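Local coordinates for protein alcohol oxidase (Myceliophthora thermophila, PDB 6F74) that probably works as an FAD-dependent oxidase of the vanillyl-alcohol oxidase type, using its bound flavin to oxidise alcohol substrates, at residues V130-S133 with D137-L140; V153-G158 with G163-Y168; L173-F178 with Y294-S299. All coordinates share one frame; numbering follows the deposited sequence.

Interaction 1: V130-S133 with D137-L140; sequences VNAS and DITL. With NAG (2-acetamido-2-deoxy-beta-D-glucopyranose), chain J.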
loop_
_atom_site.group_PDB
_atom_site.type_symbol
_atom_site.label_atom_id
_atom_site.label_comp_id
_atom_site.label_asym_id
_atom_site.label_seq_id
_atom_site.Cartn_x
_atom_site.Cartn_y
_atom_site.Cartn_z
ATOM N N VAL A 130 2.306 22.303 -3.508
ATOM C CA VAL A 130 2.759 23.143 -2.390
ATOM C C VAL A 130 3.573 22.259 -1.444
ATOM O O VAL A 130 3.058 21.274 -0.910
ATOM C CB VAL A 130 1.564 23.772 -1.671
ATOM C CG1 VAL A 130 2.002 24.494 -0.405
ATOM C CG2 VAL A 130 0.840 24.730 -2.606
ATOM N N ASN A 131 4.848 22.596 -1.275
ATOM C CA ASN A 131 5.714 21.931 -0.319
ATOM C C ASN A 131 5.325 22.434 1.081
ATOM O O ASN A 131 5.917 23.382 1.597
ATOM C CB ASN A 131 7.198 22.217 -0.651
ATOM C CG ASN A 131 8.152 21.653 0.370
ATOM O OD1 ASN A 131 7.773 20.816 1.170
ATOM N ND2 ASN A 131 9.403 22.123 0.344
ATOM N N ALA A 132 4.291 21.810 1.654
ATOM C CA ALA A 132 3.667 22.289 2.886
ATOM C C ALA A 132 4.410 21.761 4.090
ATOM O O ALA A 132 4.555 20.548 4.225
ATOM C CB ALA A 132 2.213 21.839 2.945
ATOM N N SER A 133 4.900 22.658 4.935
ATOM C CA SER A 133 5.594 22.288 6.193
ATOM C C SER A 133 4.966 22.853 7.477
ATOM O O SER A 133 5.447 22.564 8.549
ATOM C CB SER A 133 7.092 22.680 6.114
ATOM O OG SER A 133 7.232 24.059 5.823
ATOM N N ASP A 137 0.464 26.622 5.743
ATOM C CA ASP A 137 0.642 26.125 4.374
ATOM C C ASP A 137 -0.543 25.288 3.917
ATOM O O ASP A 137 -1.070 25.480 2.823
ATOM C CB ASP A 137 1.892 25.249 4.245
ATOM C CG ASP A 137 3.187 26.025 4.457
ATOM O OD1 ASP A 137 3.181 27.252 4.387
ATOM O OD2 ASP A 137 4.239 25.377 4.676
ATOM N N ILE A 138 -0.964 24.380 4.788
ATOM C CA ILE A 138 -2.006 23.424 4.466
ATOM C C ILE A 138 -3.344 24.158 4.347
ATOM O O ILE A 138 -4.111 23.907 3.393
ATOM C CB ILE A 138 -2.147 22.322 5.533
ATOM C CG1 ILE A 138 -0.858 21.516 5.678
ATOM C CG2 ILE A 138 -3.310 21.376 5.197
ATOM C CD1 ILE A 138 -0.937 20.441 6.737
ATOM N N THR A 139 -3.638 25.010 5.331
ATOM C CA THR A 139 -4.860 25.810 5.315
ATOM C C THR A 139 -4.940 26.636 4.007
ATOM O O THR A 139 -5.985 26.659 3.356
ATOM C CB THR A 139 -4.951 26.747 6.543
ATOM O OG1 THR A 139 -5.139 25.968 7.730
ATOM C CG2 THR A 139 -6.124 27.738 6.437
ATOM N N LEU A 140 -3.843 27.298 3.646
ATOM C CA LEU A 140 -3.821 28.154 2.463
ATOM C C LEU A 140 -3.991 27.351 1.145
ATOM O O LEU A 140 -4.630 27.825 0.195
ATOM C CB LEU A 140 -2.532 28.987 2.400
ATOM C CG LEU A 140 -2.337 30.102 3.433
ATOM C CD1 LEU A 140 -0.863 30.466 3.577
ATOM C CD2 LEU A 140 -3.169 31.338 3.062
HETATM C C1 NAG J . 10.497 21.785 1.210
HETATM C C2 NAG J . 11.855 21.887 0.543
HETATM C C3 NAG J . 12.917 21.443 1.541
HETATM C C4 NAG J . 12.953 22.383 2.737
HETATM C C5 NAG J . 11.574 22.352 3.371
HETATM C C6 NAG J . 11.515 23.417 4.472
HETATM C C7 NAG J . 11.839 21.403 -1.868
HETATM C C8 NAG J . 11.951 20.304 -2.884
HETATM N N2 NAG J . 11.935 20.999 -0.604
HETATM O O3 NAG J . 14.191 21.358 0.903
HETATM O O4 NAG J . 13.991 21.977 3.678
HETATM O O5 NAG J . 10.518 22.597 2.406
HETATM O O6 NAG J . 10.182 23.484 4.987
HETATM O O7 NAG J . 11.659 22.566 -2.189
#
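Ser133 and Asp137 meet at the turn between strand 128-131 and helix 135-147, a beta-alpha connection in the FAD-binding domain that also carries an N-glycosylation sequon, Asn131-Ala132-Ser133. The main bond runs from Ser133 N to Asp137 OD2, 2.8 Å long with an N-H...O angle of 164°. It uses the anti lone pair of the carboxylate oxygen, the one turned away from OD1. With CG beside its own backbone N and anti to the carbonyl carbon (chi1 -66°), Asp137 reaches back from the first turn of the helix toward the strand end. OD2 also takes part in a salt bridge with Lys56, so the largely buried charge has a backbone N-H and an ammonium group for company. The Asp137 N-H is met by Thr134 OG1. Ser133 OG makes at best a weak hydrogen bond to Asp137 OD2, at 3.5 Å. The alternative is one from Ser133 OG to NAG O6, at 3.1 Å, the single proton not being settled between them. Beside these polar contacts, Ala132 CB touches Asp137 CB at 3.7 Å and Ile138 CG1 at 4.1 Å, packing the loop after the strand against the helix. Asn131 starts out away from the helix at CB; its OD1 is weakly bonded to Ser177 OG, and Asn131 ND2 is joined covalently to NAG C1 at 1.4 Å.

Interaction 2: V153-G158 with G163-Y168; sequences VTSSTG and GRSDGY. With FAD (flavin-adenine dinucleotide), chain I.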
loop_
_atom_site.group_PDB
_atom_site.type_symbol
_atom_site.label_atom_id
_atom_site.label_comp_id
_atom_site.label_asym_id
_atom_site.label_seq_id
_atom_site.Cartn_x
_atom_site.Cartn_y
_atom_site.Cartn_z
ATOM N N VAL A 153 -5.062 17.416 -4.676
ATOM C CA VAL A 153 -4.471 16.104 -4.582
ATOM C C VAL A 153 -3.556 16.060 -3.353
ATOM O O VAL A 153 -2.710 16.912 -3.170
ATOM C CB VAL A 153 -3.714 15.742 -5.891
ATOM C CG1 VAL A 153 -3.144 14.340 -5.805
ATOM C CG2 VAL A 153 -4.655 15.845 -7.107
ATOM N N THR A 154 -3.729 15.046 -2.520
ATOM C CA THR A 154 -2.959 14.914 -1.283
ATOM C C THR A 154 -1.911 13.822 -1.458
ATOM O O THR A 154 -2.227 12.728 -1.890
ATOM C CB THR A 154 -3.893 14.618 -0.083
ATOM O OG1 THR A 154 -4.832 15.701 0.065
ATOM C CG2 THR A 154 -3.096 14.431 1.247
ATOM N N SER A 155 -0.658 14.145 -1.137
ATOM C CA SER A 155 0.420 13.155 -1.154
ATOM C C SER A 155 1.289 13.316 0.079
ATOM O O SER A 155 1.774 14.408 0.347
ATOM C CB SER A 155 1.232 13.312 -2.417
ATOM O OG SER A 155 2.249 12.345 -2.533
ATOM N N SER A 156 1.444 12.238 0.848
ATOM C CA SER A 156 2.497 12.189 1.884
ATOM C C SER A 156 3.826 11.727 1.313
ATOM O O SER A 156 4.853 12.293 1.671
ATOM C CB SER A 156 2.101 11.290 3.040
ATOM O OG SER A 156 1.025 11.890 3.767
ATOM N N THR A 157 3.795 10.711 0.437
ATOM C CA THR A 157 5.010 10.103 -0.127
ATOM C C THR A 157 5.004 9.725 -1.633
ATOM O O THR A 157 6.067 9.472 -2.200
ATOM C CB THR A 157 5.364 8.787 0.636
ATOM O OG1 THR A 157 4.372 7.788 0.355
ATOM C CG2 THR A 157 5.470 9.041 2.169
ATOM N N GLY A 158 3.843 9.669 -2.273
ATOM C CA GLY A 158 3.735 9.145 -3.627
ATOM C C GLY A 158 3.943 7.645 -3.780
ATOM O O GLY A 158 4.177 7.156 -4.886
ATOM N N GLY A 163 -2.951 5.315 -8.149
ATOM C CA GLY A 163 -3.210 6.713 -8.592
ATOM C C GLY A 163 -4.036 7.564 -7.627
ATOM O O GLY A 163 -4.567 8.586 -8.043
ATOM N N ARG A 164 -4.141 7.168 -6.354
ATOM C CA ARG A 164 -4.975 7.891 -5.360
ATOM C C ARG A 164 -4.313 9.150 -4.804
ATOM O O ARG A 164 -4.972 9.964 -4.167
ATOM C CB ARG A 164 -5.404 6.973 -4.213
ATOM C CG ARG A 164 -6.227 5.774 -4.676
ATOM C CD ARG A 164 -6.644 4.831 -3.558
ATOM N NE ARG A 164 -5.461 4.417 -2.827
ATOM C CZ ARG A 164 -5.446 3.832 -1.635
ATOM N NH1 ARG A 164 -6.562 3.496 -1.001
ATOM N NH2 ARG A 164 -4.272 3.564 -1.086
ATOM N N SER A 165 -3.007 9.292 -5.036
ATOM C CA SER A 165 -2.299 10.569 -4.851
ATOM C C SER A 165 -1.911 11.258 -6.185
ATOM O O SER A 165 -0.897 11.970 -6.256
ATOM C CB SER A 165 -1.073 10.347 -3.959
ATOM O OG SER A 165 -0.174 9.373 -4.461
ATOM N N ASP A 166 -2.695 11.023 -7.241
ATOM C CA ASP A 166 -2.513 11.673 -8.566
ATOM C C ASP A 166 -3.750 12.536 -8.891
ATOM O O ASP A 166 -4.763 12.475 -8.214
ATOM C CB ASP A 166 -2.308 10.620 -9.685
ATOM C CG ASP A 166 -0.998 9.833 -9.554
ATOM O OD1 ASP A 166 -0.253 10.056 -8.588
ATOM O OD2 ASP A 166 -0.678 8.957 -10.404
ATOM N N GLY A 167 -3.677 13.311 -9.952
ATOM C CA GLY A 167 -4.888 13.901 -10.528
ATOM C C GLY A 167 -4.560 14.897 -11.599
ATOM O O GLY A 167 -3.895 15.875 -11.308
ATOM N N TYR A 168 -5.010 14.630 -12.825
ATOM C CA TYR A 168 -4.839 15.558 -13.957
ATOM C C TYR A 168 -5.225 16.979 -13.585
ATOM O O TYR A 168 -6.319 17.203 -13.043
ATOM C CB TYR A 168 -5.659 15.115 -15.221
ATOM C CG TYR A 168 -5.588 16.116 -16.356
ATOM C CD1 TYR A 168 -4.538 16.089 -17.266
ATOM C CD2 TYR A 168 -6.524 17.114 -16.491
ATOM C CE1 TYR A 168 -4.442 17.012 -18.302
ATOM C CE2 TYR A 168 -6.457 18.058 -17.549
ATOM C CZ TYR A 168 -5.419 17.988 -18.442
ATOM O OH TYR A 168 -5.301 18.893 -19.453
HETATM P PA FAD I . 0.629 8.402 -0.846
HETATM O O1A FAD I . 0.731 8.080 -2.335
HETATM O O2A FAD I . 1.351 9.626 -0.378
HETATM O O5B FAD I . -0.908 8.502 -0.497
HETATM C C5B FAD I . -1.717 7.365 -0.621
HETATM C C4B FAD I . -3.173 7.785 -0.521
HETATM O O4B FAD I . -3.362 8.303 0.785
HETATM C C3B FAD I . -3.618 8.879 -1.457
HETATM O O3B FAD I . -5.020 8.696 -1.690
HETATM C C2B FAD I . -3.462 10.148 -0.656
HETATM O O2B FAD I . -4.404 11.183 -0.962
HETATM C C1B FAD I . -3.750 9.668 0.741
HETATM N N9A FAD I . -3.048 10.366 1.824
HETATM C C8A FAD I . -1.736 10.315 2.093
HETATM N N7A FAD I . -1.441 11.046 3.185
HETATM C C5A FAD I . -2.587 11.559 3.622
HETATM C C6A FAD I . -2.952 12.416 4.750
HETATM N N6A FAD I . -1.956 12.815 5.574
HETATM N N1A FAD I . -4.260 12.758 4.882
HETATM C C2A FAD I . -5.201 12.316 4.008
HETATM N N3A FAD I . -4.932 11.501 2.955
HETATM C C4A FAD I . -3.652 11.104 2.734
HETATM N N1 FAD I . 1.670 -1.586 2.284
HETATM C C2 FAD I . 1.601 -2.531 3.248
HETATM O O2 FAD I . 0.491 -2.760 3.793
HETATM N N3 FAD I . 2.688 -3.214 3.662
HETATM C C4 FAD I . 3.905 -3.028 3.121
HETATM O O4 FAD I . 4.907 -3.675 3.492
HETATM C C4X FAD I . 4.063 -2.026 2.046
HETATM N N5 FAD I . 5.257 -1.803 1.460
HETATM C C5X FAD I . 5.372 -0.869 0.483
HETATM C C6 FAD I . 6.618 -0.638 -0.099
HETATM C C7 FAD I . 6.793 0.316 -1.086
HETATM C C7M FAD I . 8.200 0.419 -1.622
HETATM C C8 FAD I . 5.628 1.131 -1.533
HETATM C C8M FAD I . 5.741 2.233 -2.577
HETATM C C9 FAD I . 4.378 0.887 -0.973
HETATM C C9A FAD I . 4.188 -0.078 0.032
HETATM N N10 FAD I . 2.932 -0.331 0.650
HETATM C C10 FAD I . 2.843 -1.305 1.654
HETATM C "C1'" FAD I . 1.678 0.330 0.220
HETATM C "C2'" FAD I . 1.158 1.505 0.980
HETATM O "O2'" FAD I . 0.446 0.998 2.107
HETATM C "C3'" FAD I . 0.174 2.282 0.099
HETATM O "O3'" FAD I . 0.743 2.591 -1.186
HETATM C "C4'" FAD I . -0.304 3.561 0.775
HETATM O "O4'" FAD I . -1.227 4.239 -0.082
HETATM C "C5'" FAD I . 0.864 4.470 1.127
HETATM O "O5'" FAD I . 0.400 5.647 1.764
HETATM P P FAD I . 1.332 6.907 1.538
HETATM O O1P FAD I . 2.762 6.541 1.822
HETATM O O2P FAD I . 0.691 8.036 2.274
HETATM O O3P FAD I . 1.165 7.087 -0.061
HETATM O O HOH W 1 -5.344 12.590 -3.418
#
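Val153 CG1 lies over one face of the Ser165-Asp166 peptide, 3.3 Å from both Ser165 C and Ser165 O, while Val153 CG2 continues along the loop to Asp166 O. A second flat group, the adenine of FAD, has Thr154 CG2 over one face, 3.7 Å from C4A, and Ser156 OG on its rim, bonded to N7A at 2.7 Å. At the edge of the Arg164 guanidinium, near its plane, is FAD O4', and NH2 is paired with Asp160. Cutting Val153 back to an alanine is likely to open a gap against the face of the Ser165-Asp166 peptide and leave the loop freer to shift. That loop matters for the phosphate: Ser165 OG, placed between its backbone N and carbonyl carbon (chi1 57°), gives a 2.6 Å bond to FAD O1A. From the other segment, the Thr157 N-H points almost straight at FAD O2A (2.8 Å, 177°), helped by Gly158 N and, weakly, Ser156 N. Ribose O2B donates to Thr154 O and O3B to Arg164 O, each at 2.8 Å, and one water joins Thr154 N, Arg164 O and O2B. These N-H groups and Ser165 OG form part of the pyrophosphate site of this PCMH-type FAD-binding domain.

Interaction 3: L173-F178 with Y294-S299; sequences LWLHSF and YGIVLS. With FAD (flavin-adenine dinucleotide), chain I.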
loop_
_atom_site.group_PDB
_atom_site.type_symbol
_atom_site.label_atom_id
_atom_site.label_comp_id
_atom_site.label_asym_id
_atom_site.label_seq_id
_atom_site.Cartn_x
_atom_site.Cartn_y
_atom_site.Cartn_z
ATOM N N LEU A 173 -1.291 19.005 -2.518
ATOM C CA LEU A 173 -0.868 19.238 -1.157
ATOM C C LEU A 173 0.162 18.189 -0.825
ATOM O O LEU A 173 -0.192 17.033 -0.509
ATOM C CB LEU A 173 -2.065 19.145 -0.211
ATOM C CG LEU A 173 -1.729 19.296 1.280
ATOM C CD1 LEU A 173 -1.178 20.678 1.595
ATOM C CD2 LEU A 173 -2.985 19.004 2.063
ATOM N N TRP A 174 1.432 18.571 -0.912
ATOM C CA TRP A 174 2.560 17.663 -0.601
ATOM C C TRP A 174 2.968 17.799 0.873
ATOM O O TRP A 174 3.438 18.847 1.313
ATOM C CB TRP A 174 3.727 18.007 -1.517
ATOM C CG TRP A 174 4.856 17.026 -1.541
ATOM C CD1 TRP A 174 4.789 15.658 -1.360
ATOM C CD2 TRP A 174 6.224 17.325 -1.787
ATOM N NE1 TRP A 174 6.046 15.108 -1.472
ATOM C CE2 TRP A 174 6.944 16.108 -1.739
ATOM C CE3 TRP A 174 6.914 18.503 -2.064
ATOM C CZ2 TRP A 174 8.324 16.039 -1.961
ATOM C CZ3 TRP A 174 8.295 18.442 -2.277
ATOM C CH2 TRP A 174 8.981 17.209 -2.219
ATOM N N LEU A 175 2.777 16.722 1.638
ATOM C CA LEU A 175 2.965 16.742 3.089
ATOM C C LEU A 175 4.312 16.225 3.556
ATOM O O LEU A 175 4.553 16.130 4.754
ATOM C CB LEU A 175 1.825 15.970 3.740
ATOM C CG LEU A 175 0.445 16.604 3.480
ATOM C CD1 LEU A 175 -0.639 15.658 3.982
ATOM C CD2 LEU A 175 0.308 17.976 4.134
ATOM N N HIS A 176 5.216 15.941 2.627
ATOM C CA HIS A 176 6.479 15.242 2.942
ATOM C C HIS A 176 7.358 15.997 3.949
ATOM O O HIS A 176 8.057 15.387 4.728
ATOM C CB HIS A 176 7.212 14.939 1.643
ATOM C CG HIS A 176 8.471 14.157 1.812
ATOM N ND1 HIS A 176 9.700 14.654 1.456
ATOM C CD2 HIS A 176 8.684 12.898 2.251
ATOM C CE1 HIS A 176 10.624 13.745 1.699
ATOM N NE2 HIS A 176 10.030 12.659 2.144
ATOM N N SER A 177 7.308 17.327 3.962
ATOM C CA SER A 177 8.033 18.123 4.988
ATOM C C SER A 177 7.160 18.652 6.128
ATOM O O SER A 177 7.563 19.580 6.833
ATOM C CB SER A 177 8.761 19.300 4.334
ATOM O OG SER A 177 9.537 18.865 3.242
ATOM N N PHE A 178 5.973 18.084 6.323
ATOM C CA PHE A 178 5.089 18.491 7.403
ATOM C C PHE A 178 5.391 17.569 8.555
ATOM O O PHE A 178 4.784 16.505 8.689
ATOM C CB PHE A 178 3.619 18.429 6.962
ATOM C CG PHE A 178 2.649 18.814 8.040
ATOM C CD1 PHE A 178 2.588 20.118 8.515
ATOM C CD2 PHE A 178 1.799 17.861 8.595
ATOM C CE1 PHE A 178 1.699 20.468 9.517
ATOM C CE2 PHE A 178 0.878 18.222 9.581
ATOM C CZ PHE A 178 0.844 19.527 10.051
ATOM N N TYR A 294 -11.396 11.527 3.653
ATOM C CA TYR A 294 -12.370 12.023 4.636
ATOM C C TYR A 294 -11.959 13.380 5.196
ATOM O O TYR A 294 -12.802 14.163 5.616
ATOM C CB TYR A 294 -12.603 11.011 5.752
ATOM C CG TYR A 294 -13.075 9.678 5.241
ATOM C CD1 TYR A 294 -14.423 9.448 4.978
ATOM C CD2 TYR A 294 -12.172 8.650 4.989
ATOM C CE1 TYR A 294 -14.860 8.234 4.500
ATOM C CE2 TYR A 294 -12.598 7.429 4.498
ATOM C CZ TYR A 294 -13.939 7.212 4.272
ATOM O OH TYR A 294 -14.365 5.989 3.812
ATOM N N GLY A 295 -10.664 13.674 5.109
ATOM C CA GLY A 295 -10.072 14.886 5.687
ATOM C C GLY A 295 -8.579 14.741 5.539
ATOM O O GLY A 295 -8.113 13.664 5.140
ATOM N N ILE A 296 -7.831 15.809 5.817
ATOM C CA ILE A 296 -6.367 15.770 5.756
ATOM C C ILE A 296 -5.829 15.362 7.126
ATOM O O ILE A 296 -5.959 16.114 8.097
ATOM C CB ILE A 296 -5.759 17.140 5.376
ATOM C CG1 ILE A 296 -6.338 17.664 4.067
ATOM C CG2 ILE A 296 -4.238 17.036 5.237
ATOM C CD1 ILE A 296 -6.267 19.172 3.955
ATOM N N VAL A 297 -5.195 14.185 7.186
ATOM C CA VAL A 297 -4.695 13.657 8.446
ATOM C C VAL A 297 -3.379 14.365 8.805
ATOM O O VAL A 297 -2.361 14.235 8.110
ATOM C CB VAL A 297 -4.536 12.136 8.428
ATOM C CG1 VAL A 297 -4.100 11.635 9.800
ATOM C CG2 VAL A 297 -5.840 11.461 8.012
ATOM N N LEU A 298 -3.436 15.137 9.893
ATOM C CA LEU A 298 -2.294 15.911 10.368
ATOM C C LEU A 298 -1.421 15.119 11.312
ATOM O O LEU A 298 -0.202 15.313 11.355
ATOM C CB LEU A 298 -2.770 17.179 11.091
ATOM C CG LEU A 298 -3.738 18.086 10.328
ATOM C CD1 LEU A 298 -4.123 19.262 11.171
ATOM C CD2 LEU A 298 -3.196 18.442 8.955
ATOM N N SER A 299 -2.044 14.289 12.133
ATOM C CA SER A 299 -1.309 13.509 13.116
ATOM C C SER A 299 -2.127 12.292 13.507
ATOM O O SER A 299 -3.347 12.293 13.385
ATOM C CB SER A 299 -1.030 14.366 14.352
ATOM O OG SER A 299 -2.193 14.439 15.148
HETATM P PA FAD I . 0.629 8.402 -0.846
HETATM O O1A FAD I . 0.731 8.080 -2.335
HETATM O O2A FAD I . 1.351 9.626 -0.378
HETATM O O5B FAD I . -0.908 8.502 -0.497
HETATM C C5B FAD I . -1.717 7.365 -0.621
HETATM C C4B FAD I . -3.173 7.785 -0.521
HETATM O O4B FAD I . -3.362 8.303 0.785
HETATM C C3B FAD I . -3.618 8.879 -1.457
HETATM O O3B FAD I . -5.020 8.696 -1.690
HETATM C C2B FAD I . -3.462 10.148 -0.656
HETATM O O2B FAD I . -4.404 11.183 -0.962
HETATM C C1B FAD I . -3.750 9.668 0.741
HETATM N N9A FAD I . -3.048 10.366 1.824
HETATM C C8A FAD I . -1.736 10.315 2.093
HETATM N N7A FAD I . -1.441 11.046 3.185
HETATM C C5A FAD I . -2.587 11.559 3.622
HETATM C C6A FAD I . -2.952 12.416 4.750
HETATM N N6A FAD I . -1.956 12.815 5.574
HETATM N N1A FAD I . -4.260 12.758 4.882
HETATM C C2A FAD I . -5.201 12.316 4.008
HETATM N N3A FAD I . -4.932 11.501 2.955
HETATM C C4A FAD I . -3.652 11.104 2.734
HETATM N N1 FAD I . 1.670 -1.586 2.284
HETATM C C2 FAD I . 1.601 -2.531 3.248
HETATM O O2 FAD I . 0.491 -2.760 3.793
HETATM N N3 FAD I . 2.688 -3.214 3.662
HETATM C C4 FAD I . 3.905 -3.028 3.121
HETATM O O4 FAD I . 4.907 -3.675 3.492
HETATM C C4X FAD I . 4.063 -2.026 2.046
HETATM N N5 FAD I . 5.257 -1.803 1.460
HETATM C C5X FAD I . 5.372 -0.869 0.483
HETATM C C6 FAD I . 6.618 -0.638 -0.099
HETATM C C7 FAD I . 6.793 0.316 -1.086
HETATM C C7M FAD I . 8.200 0.419 -1.622
HETATM C C8 FAD I . 5.628 1.131 -1.533
HETATM C C8M FAD I . 5.741 2.233 -2.577
HETATM C C9 FAD I . 4.378 0.887 -0.973
HETATM C C9A FAD I . 4.188 -0.078 0.032
HETATM N N10 FAD I . 2.932 -0.331 0.650
HETATM C C10 FAD I . 2.843 -1.305 1.654
HETATM C "C1'" FAD I . 1.678 0.330 0.220
HETATM C "C2'" FAD I . 1.158 1.505 0.980
HETATM O "O2'" FAD I . 0.446 0.998 2.107
HETATM C "C3'" FAD I . 0.174 2.282 0.099
HETATM O "O3'" FAD I . 0.743 2.591 -1.186
HETATM C "C4'" FAD I . -0.304 3.561 0.775
HETATM O "O4'" FAD I . -1.227 4.239 -0.082
HETATM C "C5'" FAD I . 0.864 4.470 1.127
HETATM O "O5'" FAD I . 0.400 5.647 1.764
HETATM P P FAD I . 1.332 6.907 1.538
HETATM O O1P FAD I . 2.762 6.541 1.822
HETATM O O2P FAD I . 0.691 8.036 2.274
HETATM O O3P FAD I . 1.165 7.087 -0.061
#
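Leu173 and Ile296 reach toward each other tip to tip: the CD2 methyl of Leu173 enters the notch formed by the branches of Ile296, 3.8 Å from CD1 and close to CG2 and CG1 as well. Leu175 meets the same isoleucine from another side, its CD1 passing at an angle to CG2 at 4.1 Å, so the gamma branch of Ile296 is gripped by two leucines. The same Leu175 CD1 also rests over the amino end of the FAD adenine, 3.5 Å from N6A, and thus fills the angle between base and strand. These contacts join the small mixed sheet holding strand 171-174 to the antiparallel sheet holding strand 296-306, two parts of a PCMH-type FAD-binding fold, with the adenine between them. Val297, pointing away from the leucines, holds the edge of the base with its backbone: N donates to N1A (2.9 Å, 163°) and O accepts from N6A (2.9 Å, 167°), while its CG2 lies on the side of the base plane opposite Leu175. Farther along, a type I turn from Leu175 to Phe178 brings the aromatic ring round to Leu298. The ring of Phe178 extends across the gap edge first because its chi1 of 179° sets CG anti to the backbone N, and CE2 comes to rest against the backbone and side chain of Leu298, 3.6 Å from its O and 4.1 Å from CB. Leu298 shares a classic beta bulge with Ser299, opposite Gln264. Ile138 of helix 135-147 touches Leu173, Leu175 and Phe178 on one segment and Leu298 on the other.

Overall arrangement
The three contacts come in series along the chain, and all reach one mixed sheet in which strands 128-131, 171-174 and 152-155 lie side by side and parallel. Interaction 3 occupies the middle: its centre is about 9 Å from that of interaction 1 and about 11 Å from that of interaction 2, whereas the centres of interactions 1 and 2 are about 15 Å apart. Probable backbone bonds tie Trp174 to Val130 and Ala132, and Leu173 and Leu175 to Val153 and Ser155. Residues 294-299 bring in the second sheet. Interactions 2 and 3 share the FAD, the former meeting pyrophosphate, ribose and the N7A side of the adenine, the latter its N1A and N6A edge, while interaction 1 carries a glycan.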